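Local structure of PT26-6P (Thermococcus sp., 2WB7) at residues Val40-Gly45 / Trp218-Gly223; Glu430-Lys435 / Tyr490-Ala495; Asp401-Lys406 / Gln472-Tyr477; Pro274-Val277 / Met283-Phe286. The protein is of unknown function but is encoded by a mobile genetic element of euryarchaea and combines two immunoglobulin-like domains with a helical one. All blocks are in the same frame, centred on the assembly; numbering follows the deposited sequence.

Overall arrangement
The four contacts are spread along an elongated single chain. Contact 1 lies on the opposite side of the chain's centre from the other three, its centre about 39 Å from that of contact 4 and about 64 Å from that of contact 3. Contacts 2 and 3 both belong to the helical domain and share helix 471-499, yet their centres are about 32 Å apart. Contact 4, in the second immunoglobulin-like domain, comes within about 7 Å of contact 2 between nearest atoms. Ser237 bridges this gap: its OG bonds to His276 N of contact 4, and its carbonyl O to Tyr490 OH on helix 471-499. All four contacts join parts of the fold.

Contact 1 of 4, residues Val40-Gly45 / Trp218-Gly223; sequences VEYGNG and WGHVTG
The imidazole of His220 lies flat over one face of the Tyr42 ring in an offset stack, with centroids 4.0 Å apart and planes only 7° from parallel. The overlap is displaced toward the CD1-CE1 side and the hydroxyl end of the tyrosine: His220 ND1 rides 3.3 Å from Tyr42 CZ, and His220 CE1 lies 3.3 Å from Tyr42 CD1. The two side chains arrive from opposite directions, which brings Tyr42 OH to 3.6 Å from His220 CB. His220 has CG anti to its carbonyl carbon (chi1 -64°), which carries the imidazole toward strand 39-44. Val40 adds a looser touch, its CG1 standing obliquely 4.2 Å from His220 NE2. Both segments are held by strand 52-62, which pairs antiparallel with strand 39-44 and, further along, parallel with strand 221-222. Tyr42 and Gly43 together face Ile55 in a classic beta bulge. Polar bonds to main-chain carbonyls hold both rings: Tyr42 OH is bonded to Pro58 O, and His220 ND1 to Ala217 O, a bond that probably steadies the turn of the imidazole. With a leucine in place of Tyr42, the imidazole would probably lose its flat stacking partner and Pro58 O the hydroxyl bonded to it. His220 is held through its backbone too, by a bond to Ile61, while the Tyr42 side chain also leans on Ile61, Thr214 and Ala217.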
loop_
_atom_site.group_PDB
_atom_site.type_symbol
_atom_site.label_atom_id
_atom_site.label_comp_id
_atom_site.label_asym_id
_atom_site.label_seq_id
_atom_site.Cartn_x
_atom_site.Cartn_y
_atom_site.Cartn_z
ATOM N N VAL A 40 0.928 -20.032 10.604
ATOM C CA VAL A 40 1.472 -21.200 9.961
ATOM C C VAL A 40 2.759 -21.565 10.684
ATOM O O VAL A 40 3.471 -20.685 11.164
ATOM C CB VAL A 40 1.761 -20.908 8.477
ATOM C CG1 VAL A 40 2.663 -21.980 7.872
ATOM C CG2 VAL A 40 0.456 -20.821 7.722
ATOM N N GLU A 41 3.058 -22.852 10.794
ATOM C CA GLU A 41 4.326 -23.220 11.385
ATOM C C GLU A 41 5.433 -22.734 10.464
ATOM O O GLU A 41 5.352 -22.887 9.244
ATOM C CB GLU A 41 4.418 -24.724 11.606
ATOM C CG GLU A 41 5.172 -25.095 12.876
ATOM C CD GLU A 41 5.667 -26.533 12.857
ATOM O OE1 GLU A 41 5.966 -27.096 13.941
ATOM O OE2 GLU A 41 5.750 -27.095 11.743
ATOM N N TYR A 42 6.445 -22.109 11.051
ATOM C CA TYR A 42 7.599 -21.660 10.296
ATOM C C TYR A 42 8.681 -22.708 10.428
ATOM O O TYR A 42 9.576 -22.787 9.597
ATOM C CB TYR A 42 8.110 -20.318 10.819
ATOM C CG TYR A 42 7.382 -19.107 10.267
ATOM C CD1 TYR A 42 6.085 -19.209 9.761
ATOM C CD2 TYR A 42 7.982 -17.858 10.274
ATOM C CE1 TYR A 42 5.412 -18.086 9.264
ATOM C CE2 TYR A 42 7.319 -16.737 9.784
ATOM C CZ TYR A 42 6.048 -16.860 9.277
ATOM O OH TYR A 42 5.423 -15.738 8.807
ATOM N N GLY A 43 8.595 -23.504 11.488
ATOM C CA GLY A 43 9.496 -24.637 11.677
ATOM C C GLY A 43 9.532 -25.133 13.107
ATOM O O GLY A 43 8.858 -24.584 13.976
ATOM N N ASN A 44 10.328 -26.169 13.355
ATOM C CA ASN A 44 10.393 -26.790 14.681
ATOM C C ASN A 44 11.770 -27.334 15.062
ATOM O O ASN A 44 12.664 -27.433 14.221
ATOM C CB ASN A 44 9.348 -27.906 14.800
ATOM C CG ASN A 44 9.382 -28.855 13.639
ATOM O OD1 ASN A 44 10.404 -29.469 13.354
ATOM N ND2 ASN A 44 8.261 -28.979 12.951
ATOM N N GLY A 45 11.936 -27.666 16.339
ATOM C CA GLY A 45 13.187 -28.250 16.806
ATOM C C GLY A 45 13.246 -29.693 16.338
ATOM O O GLY A 45 12.242 -30.236 15.857
ATOM N N TRP A 218 11.413 -16.312 5.388
ATOM C CA TRP A 218 11.227 -15.150 4.529
ATOM C C TRP A 218 10.263 -15.430 3.392
ATOM O O TRP A 218 9.736 -14.504 2.796
ATOM C CB TRP A 218 12.560 -14.666 3.954
ATOM C CG TRP A 218 13.321 -15.728 3.225
ATOM C CD1 TRP A 218 14.322 -16.520 3.733
ATOM C CD2 TRP A 218 13.153 -16.124 1.854
ATOM N NE1 TRP A 218 14.778 -17.383 2.763
ATOM C CE2 TRP A 218 14.083 -17.159 1.601
ATOM C CE3 TRP A 218 12.317 -15.697 0.813
ATOM C CZ2 TRP A 218 14.194 -17.777 0.351
ATOM C CZ3 TRP A 218 12.426 -16.312 -0.426
ATOM C CH2 TRP A 218 13.354 -17.344 -0.646
ATOM N N GLY A 219 9.995 -16.700 3.116
ATOM C CA GLY A 219 9.064 -17.044 2.054
ATOM C C GLY A 219 7.613 -16.720 2.347
ATOM O O GLY A 219 6.716 -17.097 1.589
ATOM N N HIS A 220 7.361 -16.033 3.453
ATOM C CA HIS A 220 5.985 -15.666 3.797
ATOM C C HIS A 220 5.756 -14.201 3.511
ATOM O O HIS A 220 4.659 -13.687 3.717
ATOM C CB HIS A 220 5.673 -15.968 5.265
ATOM C CG HIS A 220 5.739 -17.423 5.606
ATOM N ND1 HIS A 220 6.785 -17.976 6.313
ATOM C CD2 HIS A 220 4.890 -18.443 5.329
ATOM C CE1 HIS A 220 6.580 -19.275 6.451
ATOM N NE2 HIS A 220 5.436 -19.583 5.864
ATOM N N VAL A 221 6.810 -13.539 3.041
ATOM C CA VAL A 221 6.774 -12.119 2.736
ATOM C C VAL A 221 6.517 -11.885 1.260
ATOM O O VAL A 221 7.125 -12.529 0.411
ATOM C CB VAL A 221 8.101 -11.463 3.094
ATOM C CG1 VAL A 221 8.028 -9.997 2.851
ATOM C CG2 VAL A 221 8.437 -11.735 4.544
ATOM N N THR A 222 5.611 -10.966 0.954
ATOM C CA THR A 222 5.403 -10.567 -0.422
ATOM C C THR A 222 5.669 -9.084 -0.582
ATOM O O THR A 222 5.351 -8.282 0.299
ATOM C CB THR A 222 3.983 -10.865 -0.904
ATOM O OG1 THR A 222 3.857 -10.494 -2.285
ATOM C CG2 THR A 222 2.963 -10.098 -0.070
ATOM N N GLY A 223 6.265 -8.736 -1.720
ATOM C CA GLY A 223 6.528 -7.351 -2.088
ATOM C C GLY A 223 5.411 -6.780 -2.941
ATOM O O GLY A 223 5.057 -5.618 -2.788
#

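Contact 2 of 4, residues Glu430-Lys435 / Tyr490-Ala495; sequences EQLLAK and YYVNAA
Leu432 reaches from one helix toward another and sets its CD1 methyl against Val492 and Ala495. It gives up by far the most surface here, and CD1 alone does the touching. This methyl is 3.9 Å from Ala495 CB and 4.1 Å from Val492 CG1, so it rests between two side chains that lie one turn apart on the same helix face. It also approaches the backbone between them, 3.9 Å from Val492 O. The torsions explain the reach: CG stands anti to the carbonyl carbon (chi1 -76°), and CD1 then continues the chain fully extended (chi2 -180°). Opposite it, the small Ala495 is consistent with the close approach of the helices here, Leu432 CA and Ala495 CA being 7.0 Å apart. The side-chain contacts are all apolar. Leu499, one further turn along helix 471-499, extends the same strip and also touches Leu432. The contact thus joins helices 408-438 and 471-499 of the helical domain. Helix 442-465 packs beside both, meeting Leu433 through Gln449 and Tyr491 through Ala451, while helix 503-523 adjoins helix 471-499 at Tyr490, Tyr491, Asn493 and Ala494.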
loop_
_atom_site.group_PDB
_atom_site.type_symbol
_atom_site.label_atom_id
_atom_site.label_comp_id
_atom_site.label_asym_id
_atom_site.label_seq_id
_atom_site.Cartn_x
_atom_site.Cartn_y
_atom_site.Cartn_z
ATOM N N GLU A 430 1.935 15.515 -33.310
ATOM C CA GLU A 430 2.904 15.126 -34.336
ATOM C C GLU A 430 4.292 15.595 -33.948
ATOM O O GLU A 430 5.281 14.999 -34.340
ATOM C CB GLU A 430 2.540 15.712 -35.701
ATOM C CG GLU A 430 1.244 15.191 -36.316
ATOM C CD GLU A 430 1.384 13.813 -36.971
ATOM O OE1 GLU A 430 2.358 13.087 -36.669
ATOM O OE2 GLU A 430 0.505 13.440 -37.782
ATOM N N GLN A 431 4.365 16.673 -33.179
ATOM C CA GLN A 431 5.653 17.194 -32.742
ATOM C C GLN A 431 6.221 16.332 -31.636
ATOM O O GLN A 431 7.432 16.121 -31.545
ATOM C CB GLN A 431 5.516 18.637 -32.280
ATOM C CG GLN A 431 5.540 19.609 -33.447
ATOM C CD GLN A 431 5.128 21.033 -33.071
ATOM O OE1 GLN A 431 5.157 21.939 -33.915
ATOM N NE2 GLN A 431 4.751 21.239 -31.805
ATOM N N LEU A 432 5.337 15.828 -30.795
ATOM C CA LEU A 432 5.739 14.925 -29.745
ATOM C C LEU A 432 6.202 13.616 -30.341
ATOM O O LEU A 432 7.192 13.058 -29.891
ATOM C CB LEU A 432 4.577 14.652 -28.806
ATOM C CG LEU A 432 4.233 15.755 -27.821
ATOM C CD1 LEU A 432 3.061 15.266 -26.986
ATOM C CD2 LEU A 432 5.415 16.140 -26.943
ATOM N N LEU A 433 5.469 13.118 -31.336
ATOM C CA LEU A 433 5.851 11.892 -31.998
ATOM C C LEU A 433 7.257 12.058 -32.533
ATOM O O LEU A 433 8.048 11.125 -32.546
ATOM C CB LEU A 433 4.912 11.582 -33.151
ATOM C CG LEU A 433 5.148 10.225 -33.822
ATOM C CD1 LEU A 433 5.271 9.128 -32.792
ATOM C CD2 LEU A 433 4.015 9.895 -34.783
ATOM N N ALA A 434 7.574 13.261 -32.971
ATOM C CA ALA A 434 8.856 13.512 -33.570
ATOM C C ALA A 434 9.944 13.342 -32.522
ATOM O O ALA A 434 10.843 12.517 -32.695
ATOM C CB ALA A 434 8.892 14.903 -34.165
ATOM N N LYS A 435 9.859 14.125 -31.445
ATOM C CA LYS A 435 10.830 14.049 -30.372
ATOM C C LYS A 435 10.931 12.629 -29.842
ATOM O O LYS A 435 12.029 12.133 -29.588
ATOM C CB LYS A 435 10.460 14.983 -29.232
ATOM C CG LYS A 435 10.283 16.419 -29.655
ATOM C CD LYS A 435 10.459 17.376 -28.471
ATOM C CE LYS A 435 9.999 18.800 -28.831
ATOM N NZ LYS A 435 10.511 19.811 -27.838
ATOM N N TYR A 490 -5.077 12.925 -22.695
ATOM C CA TYR A 490 -4.322 12.102 -21.759
ATOM C C TYR A 490 -3.027 11.660 -22.418
ATOM O O TYR A 490 -1.951 11.839 -21.850
ATOM C CB TYR A 490 -5.123 10.867 -21.325
ATOM C CG TYR A 490 -6.181 11.118 -20.269
ATOM C CD1 TYR A 490 -5.874 11.785 -19.091
ATOM C CD2 TYR A 490 -7.492 10.671 -20.447
ATOM C CE1 TYR A 490 -6.849 12.018 -18.105
ATOM C CE2 TYR A 490 -8.469 10.882 -19.469
ATOM C CZ TYR A 490 -8.135 11.558 -18.302
ATOM O OH TYR A 490 -9.101 11.767 -17.352
ATOM N N TYR A 491 -3.146 11.082 -23.617
ATOM C CA TYR A 491 -1.990 10.558 -24.359
ATOM C C TYR A 491 -0.891 11.589 -24.495
ATOM O O TYR A 491 0.298 11.282 -24.381
ATOM C CB TYR A 491 -2.399 10.048 -25.741
ATOM C CG TYR A 491 -2.815 8.595 -25.730
ATOM C CD1 TYR A 491 -3.993 8.195 -26.310
ATOM C CD2 TYR A 491 -2.024 7.629 -25.109
ATOM C CE1 TYR A 491 -4.380 6.887 -26.300
ATOM C CE2 TYR A 491 -2.399 6.312 -25.087
ATOM C CZ TYR A 491 -3.584 5.947 -25.691
ATOM O OH TYR A 491 -3.993 4.639 -25.674
ATOM N N VAL A 492 -1.304 12.828 -24.699
ATOM C CA VAL A 492 -0.368 13.914 -24.875
ATOM C C VAL A 492 0.331 14.229 -23.560
ATOM O O VAL A 492 1.564 14.430 -23.524
ATOM C CB VAL A 492 -1.074 15.164 -25.387
ATOM C CG1 VAL A 492 -0.294 16.401 -24.970
ATOM C CG2 VAL A 492 -1.277 15.078 -26.925
ATOM N N ASN A 493 -0.444 14.281 -22.473
ATOM C CA ASN A 493 0.150 14.332 -21.148
ATOM C C ASN A 493 1.142 13.183 -20.955
ATOM O O ASN A 493 2.261 13.393 -20.482
ATOM C CB ASN A 493 -0.926 14.298 -20.070
ATOM C CG ASN A 493 -1.545 15.663 -19.819
ATOM O OD1 ASN A 493 -1.038 16.456 -19.022
ATOM N ND2 ASN A 493 -2.647 15.942 -20.493
ATOM N N ALA A 494 0.737 11.978 -21.345
ATOM C CA ALA A 494 1.578 10.802 -21.148
ATOM C C ALA A 494 2.925 10.913 -21.904
ATOM O O ALA A 494 4.018 10.752 -21.315
ATOM C CB ALA A 494 0.833 9.539 -21.540
ATOM N N ALA A 495 2.846 11.205 -23.201
ATOM C CA ALA A 495 4.052 11.365 -23.994
ATOM C C ALA A 495 4.981 12.406 -23.381
ATOM O O ALA A 495 6.172 12.181 -23.249
ATOM C CB ALA A 495 3.695 11.731 -25.419
#

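Contact 3 of 4, residues Asp401-Lys406 / Gln472-Tyr477; sequences DLYKKK and QMFLNY
Tyr403 and Phe474 meet as an offset stack, their ring centroids 4.7 Å apart and their planes 20° from parallel. The side chains slide past each other in opposite directions, so that the root of one lies against the outer part of the other. Tyr403 CB comes 3.5 Å from Phe474 CE2, and at the other end Tyr403 CE1 approaches Phe474 CB at 4.0 Å. In the middle, Tyr403 CD1 sits over one face of the phenyl ring, displaced toward its rim, 3.7 Å from Phe474 CG. Each side chain has CG anti to its own backbone N (chi1 180° for Tyr403, 174° for Phe474), and from helices facing each other this sends the two rings alongside. The pair joins helix 393-404 near its C-terminal end to the first turns of helix 471-499, within the helical domain. Beyond Tyr403 the former helix ends at Lys406, whose positive phi suggests a Schellman motif, though this is doubtful because its N is poorly placed. Replacing Phe474 by an alanine would probably leave the Tyr403 ring without its stacking surface and open a gap between the two helices. Helix 408-438 supports the tyrosine through Arg408 and Ile411. On helix 471-499 itself, Gln472 NE2 gives a hydrogen bond to Asn476 OD1 one turn on, at 3.0 Å, approaching from above the carbonyl plane.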
loop_
_atom_site.group_PDB
_atom_site.type_symbol
_atom_site.label_atom_id
_atom_site.label_comp_id
_atom_site.label_asym_id
_atom_site.label_seq_id
_atom_site.Cartn_x
_atom_site.Cartn_y
_atom_site.Cartn_z
ATOM N N ASP A 401 -28.566 22.576 -29.086
ATOM C CA ASP A 401 -29.680 23.490 -29.242
ATOM C C ASP A 401 -29.909 23.767 -30.709
ATOM O O ASP A 401 -31.039 23.775 -31.184
ATOM C CB ASP A 401 -29.431 24.770 -28.458
ATOM C CG ASP A 401 -29.575 24.548 -26.957
ATOM O OD1 ASP A 401 -30.276 23.579 -26.577
ATOM O OD2 ASP A 401 -28.988 25.316 -26.154
ATOM N N LEU A 402 -28.824 23.969 -31.432
ATOM C CA LEU A 402 -28.907 24.067 -32.867
ATOM C C LEU A 402 -29.648 22.853 -33.429
ATOM O O LEU A 402 -30.549 22.994 -34.245
ATOM C CB LEU A 402 -27.514 24.176 -33.470
ATOM C CG LEU A 402 -26.745 25.419 -33.040
ATOM C CD1 LEU A 402 -25.375 25.458 -33.698
ATOM C CD2 LEU A 402 -27.550 26.630 -33.426
ATOM N N TYR A 403 -29.284 21.655 -32.993
ATOM C CA TYR A 403 -29.943 20.478 -33.536
ATOM C C TYR A 403 -31.457 20.633 -33.415
ATOM O O TYR A 403 -32.181 20.440 -34.389
ATOM C CB TYR A 403 -29.470 19.186 -32.861
ATOM C CG TYR A 403 -30.147 17.936 -33.403
ATOM C CD1 TYR A 403 -29.601 17.237 -34.484
ATOM C CD2 TYR A 403 -31.332 17.452 -32.840
ATOM C CE1 TYR A 403 -30.207 16.091 -34.988
ATOM C CE2 TYR A 403 -31.949 16.307 -33.344
ATOM C CZ TYR A 403 -31.381 15.636 -34.420
ATOM O OH TYR A 403 -31.979 14.495 -34.918
ATOM N N LYS A 404 -31.938 20.981 -32.224
ATOM C CA LYS A 404 -33.383 21.155 -32.020
ATOM C C LYS A 404 -33.996 22.255 -32.894
ATOM O O LYS A 404 -35.072 22.077 -33.449
ATOM C CB LYS A 404 -33.684 21.446 -30.560
ATOM C CG LYS A 404 -33.374 20.303 -29.655
ATOM C CD LYS A 404 -33.359 20.804 -28.237
ATOM C CE LYS A 404 -33.179 19.696 -27.250
ATOM N NZ LYS A 404 -33.081 20.286 -25.882
ATOM N N LYS A 405 -33.311 23.389 -32.997
ATOM C CA LYS A 405 -33.740 24.470 -33.854
ATOM C C LYS A 405 -33.599 24.071 -35.312
ATOM O O LYS A 405 -33.897 24.858 -36.197
ATOM C CB LYS A 405 -32.874 25.702 -33.601
ATOM C CG LYS A 405 -33.011 26.303 -32.198
ATOM C CD LYS A 405 -32.058 27.493 -31.988
ATOM C CE LYS A 405 -32.084 28.479 -33.173
ATOM N NZ LYS A 405 -33.406 29.167 -33.426
ATOM N N LYS A 406 -33.103 22.863 -35.565
ATOM C CA LYS A 406 -32.950 22.355 -36.930
ATOM C C LYS A 406 -31.971 23.152 -37.778
ATOM O O LYS A 406 -32.023 23.091 -39.002
ATOM C CB LYS A 406 -34.294 22.374 -37.641
ATOM C CG LYS A 406 -35.363 21.576 -36.969
ATOM C CD LYS A 406 -35.534 20.237 -37.662
ATOM C CE LYS A 406 -36.911 19.668 -37.400
ATOM N NZ LYS A 406 -37.966 20.590 -37.925
ATOM N N GLN A 472 -30.595 10.714 -30.606
ATOM C CA GLN A 472 -29.647 10.003 -29.764
ATOM C C GLN A 472 -28.351 9.789 -30.519
ATOM O O GLN A 472 -27.260 9.826 -29.956
ATOM C CB GLN A 472 -30.210 8.672 -29.309
ATOM C CG GLN A 472 -29.325 8.000 -28.270
ATOM C CD GLN A 472 -29.216 8.800 -26.960
ATOM O OE1 GLN A 472 -30.184 8.950 -26.223
ATOM N NE2 GLN A 472 -28.033 9.316 -26.681
HETATM N N MSE A 473 -28.471 9.580 -31.817
HETATM C CA MSE A 473 -27.304 9.316 -32.617
HETATM C C MSE A 473 -26.439 10.581 -32.705
HETATM O O MSE A 473 -25.215 10.527 -32.819
HETATM C CB MSE A 473 -27.732 8.827 -33.999
HETATM C CG MSE A 473 -26.779 7.793 -34.571
HETATM SE SE MSE A 473 -26.657 6.254 -33.370
HETATM C CE MSE A 473 -24.726 6.158 -33.209
ATOM N N PHE A 474 -27.082 11.733 -32.648
ATOM C CA PHE A 474 -26.357 12.984 -32.711
ATOM C C PHE A 474 -25.639 13.163 -31.373
ATOM O O PHE A 474 -24.449 13.485 -31.321
ATOM C CB PHE A 474 -27.338 14.120 -32.995
ATOM C CG PHE A 474 -26.730 15.488 -32.950
ATOM C CD1 PHE A 474 -25.895 15.918 -33.947
ATOM C CD2 PHE A 474 -27.031 16.361 -31.915
ATOM C CE1 PHE A 474 -25.351 17.194 -33.908
ATOM C CE2 PHE A 474 -26.501 17.625 -31.874
ATOM C CZ PHE A 474 -25.655 18.043 -32.865
ATOM N N LEU A 475 -26.371 12.949 -30.283
ATOM C CA LEU A 475 -25.776 12.938 -28.959
ATOM C C LEU A 475 -24.613 11.953 -28.898
ATOM O O LEU A 475 -23.504 12.322 -28.492
ATOM C CB LEU A 475 -26.818 12.585 -27.897
ATOM C CG LEU A 475 -27.861 13.663 -27.587
ATOM C CD1 LEU A 475 -28.675 13.265 -26.354
ATOM C CD2 LEU A 475 -27.216 15.049 -27.413
ATOM N N ASN A 476 -24.856 10.712 -29.331
ATOM C CA ASN A 476 -23.839 9.677 -29.213
ATOM C C ASN A 476 -22.531 10.026 -29.889
ATOM O O ASN A 476 -21.463 9.800 -29.330
ATOM C CB ASN A 476 -24.350 8.348 -29.720
ATOM C CG ASN A 476 -25.297 7.694 -28.753
ATOM O OD1 ASN A 476 -25.421 8.118 -27.609
ATOM N ND2 ASN A 476 -25.994 6.667 -29.212
ATOM N N TYR A 477 -22.609 10.589 -31.085
ATOM C CA TYR A 477 -21.399 10.956 -31.791
ATOM C C TYR A 477 -20.679 12.144 -31.146
ATOM O O TYR A 477 -19.439 12.189 -31.123
ATOM C CB TYR A 477 -21.700 11.262 -33.255
ATOM C CG TYR A 477 -21.622 10.059 -34.174
ATOM C CD1 TYR A 477 -20.409 9.414 -34.396
ATOM C CD2 TYR A 477 -22.752 9.587 -34.843
ATOM C CE1 TYR A 477 -20.317 8.326 -35.243
ATOM C CE2 TYR A 477 -22.670 8.505 -35.699
ATOM C CZ TYR A 477 -21.447 7.882 -35.899
ATOM O OH TYR A 477 -21.349 6.796 -36.740
#

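Contact 4 of 4, residues Pro274-Val277 / Met283-Phe286; sequences PVHV and MYKF
His276 and Tyr284, the two residues that meet here, stand on chain of different character: 274-277 is irregular, though extended at His276, whereas 283-286 is regular beta strand. The backbones do not pair at these two residues. That of His276 is bonded instead to Leu384 and, through its N, to Ser237 OG, and that of Tyr284 to Leu340. The side chains bridge the distance, coming from opposite directions. With CG anti to the carbonyl carbon (chi1 -68°), the Tyr284 ring swings its hydroxyl end toward the histidine, although its CB does not point there. The phenol end does the touching: Tyr284 OH lies 3.5 Å from His276 CE1 and 3.6 Å from His276 ND1, and behind it Tyr284 CZ is 3.9 Å from His276 CE1. The rings are inclined at 41° with centroids 5.8 Å apart. The hydroxyl and the imidazole are not bonded to each other. Tyr344 ties them together, its OH forming hydrogen bonds to both Tyr284 OH and His276 ND1. The shared hydroxyl holds the phenol end in place and probably restrains the rotation of the imidazole. The contact lies in the second immunoglobulin-like domain, where strand 281-290 runs antiparallel between strands 266-272 and 336-343 of an eight-stranded sheet. The Tyr284 ring packs on Ala272 from the former and on Leu340 and Ala342 from the latter, while the segment 274-277 leaves strand 266-272 and passes beside Leu238, Leu243 and Leu384 before the chain returns as strand 281-290.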
loop_
_atom_site.group_PDB
_atom_site.type_symbol
_atom_site.label_atom_id
_atom_site.label_comp_id
_atom_site.label_asym_id
_atom_site.label_seq_id
_atom_site.Cartn_x
_atom_site.Cartn_y
_atom_site.Cartn_z
ATOM N N PRO A 274 -10.929 14.994 -7.370
ATOM C CA PRO A 274 -10.733 14.155 -8.571
ATOM C C PRO A 274 -10.028 14.848 -9.773
ATOM O O PRO A 274 -9.812 14.216 -10.817
ATOM C CB PRO A 274 -12.170 13.743 -8.948
ATOM C CG PRO A 274 -13.113 14.562 -8.008
ATOM C CD PRO A 274 -12.283 15.567 -7.293
ATOM N N VAL A 275 -9.692 16.132 -9.625
ATOM C CA VAL A 275 -9.061 16.899 -10.699
ATOM C C VAL A 275 -7.754 17.503 -10.230
ATOM O O VAL A 275 -7.698 18.123 -9.165
ATOM C CB VAL A 275 -9.923 18.069 -11.124
ATOM C CG1 VAL A 275 -9.619 18.419 -12.529
ATOM C CG2 VAL A 275 -11.350 17.707 -11.009
ATOM N N HIS A 276 -6.707 17.337 -11.037
ATOM C CA HIS A 276 -5.366 17.812 -10.695
ATOM C C HIS A 276 -4.739 18.436 -11.919
ATOM O O HIS A 276 -4.339 17.737 -12.839
ATOM C CB HIS A 276 -4.511 16.642 -10.213
ATOM C CG HIS A 276 -5.124 15.890 -9.070
ATOM N ND1 HIS A 276 -4.929 16.249 -7.753
ATOM C CD2 HIS A 276 -5.946 14.812 -9.045
ATOM C CE1 HIS A 276 -5.589 15.416 -6.968
ATOM N NE2 HIS A 276 -6.214 14.534 -7.726
ATOM N N VAL A 277 -4.678 19.761 -11.942
ATOM C CA VAL A 277 -4.178 20.479 -13.110
ATOM C C VAL A 277 -3.131 21.467 -12.661
ATOM O O VAL A 277 -3.219 21.990 -11.555
ATOM C CB VAL A 277 -5.303 21.269 -13.815
ATOM C CG1 VAL A 277 -4.819 21.766 -15.156
ATOM C CG2 VAL A 277 -6.550 20.409 -13.980
HETATM N N MSE A 283 -7.424 19.089 -2.929
HETATM C CA MSE A 283 -7.471 18.702 -1.511
HETATM C C MSE A 283 -7.091 17.234 -1.321
HETATM O O MSE A 283 -7.547 16.362 -2.072
HETATM C CB MSE A 283 -8.894 18.842 -0.963
HETATM C CG MSE A 283 -9.627 20.141 -1.237
HETATM SE SE MSE A 283 -9.060 21.475 -0.004
HETATM C CE MSE A 283 -7.435 21.879 -0.896
ATOM N N TYR A 284 -6.303 16.947 -0.296
ATOM C CA TYR A 284 -6.042 15.563 0.088
ATOM C C TYR A 284 -6.478 15.359 1.511
ATOM O O TYR A 284 -6.461 16.285 2.303
ATOM C CB TYR A 284 -4.555 15.216 -0.017
ATOM C CG TYR A 284 -4.016 15.182 -1.436
ATOM C CD1 TYR A 284 -3.763 13.974 -2.072
ATOM C CD2 TYR A 284 -3.754 16.369 -2.132
ATOM C CE1 TYR A 284 -3.276 13.946 -3.358
ATOM C CE2 TYR A 284 -3.264 16.352 -3.429
ATOM C CZ TYR A 284 -3.034 15.147 -4.037
ATOM O OH TYR A 284 -2.543 15.128 -5.320
ATOM N N LYS A 285 -6.845 14.131 1.831
ATOM C CA LYS A 285 -7.238 13.760 3.178
ATOM C C LYS A 285 -6.719 12.331 3.374
ATOM O O LYS A 285 -7.081 11.415 2.619
ATOM C CB LYS A 285 -8.765 13.807 3.278
ATOM C CG LYS A 285 -9.337 14.373 4.573
ATOM C CD LYS A 285 -10.882 14.349 4.539
ATOM C CE LYS A 285 -11.505 15.268 5.587
ATOM N NZ LYS A 285 -11.596 14.645 6.961
ATOM N N PHE A 286 -5.849 12.133 4.356
ATOM C CA PHE A 286 -5.280 10.814 4.578
ATOM C C PHE A 286 -5.767 10.181 5.874
ATOM O O PHE A 286 -5.794 10.822 6.919
ATOM C CB PHE A 286 -3.761 10.885 4.612
ATOM C CG PHE A 286 -3.146 11.446 3.370
ATOM C CD1 PHE A 286 -2.903 12.812 3.251
ATOM C CD2 PHE A 286 -2.765 10.605 2.333
ATOM C CE1 PHE A 286 -2.309 13.339 2.102
ATOM C CE2 PHE A 286 -2.164 11.120 1.175
ATOM C CZ PHE A 286 -1.934 12.490 1.062
#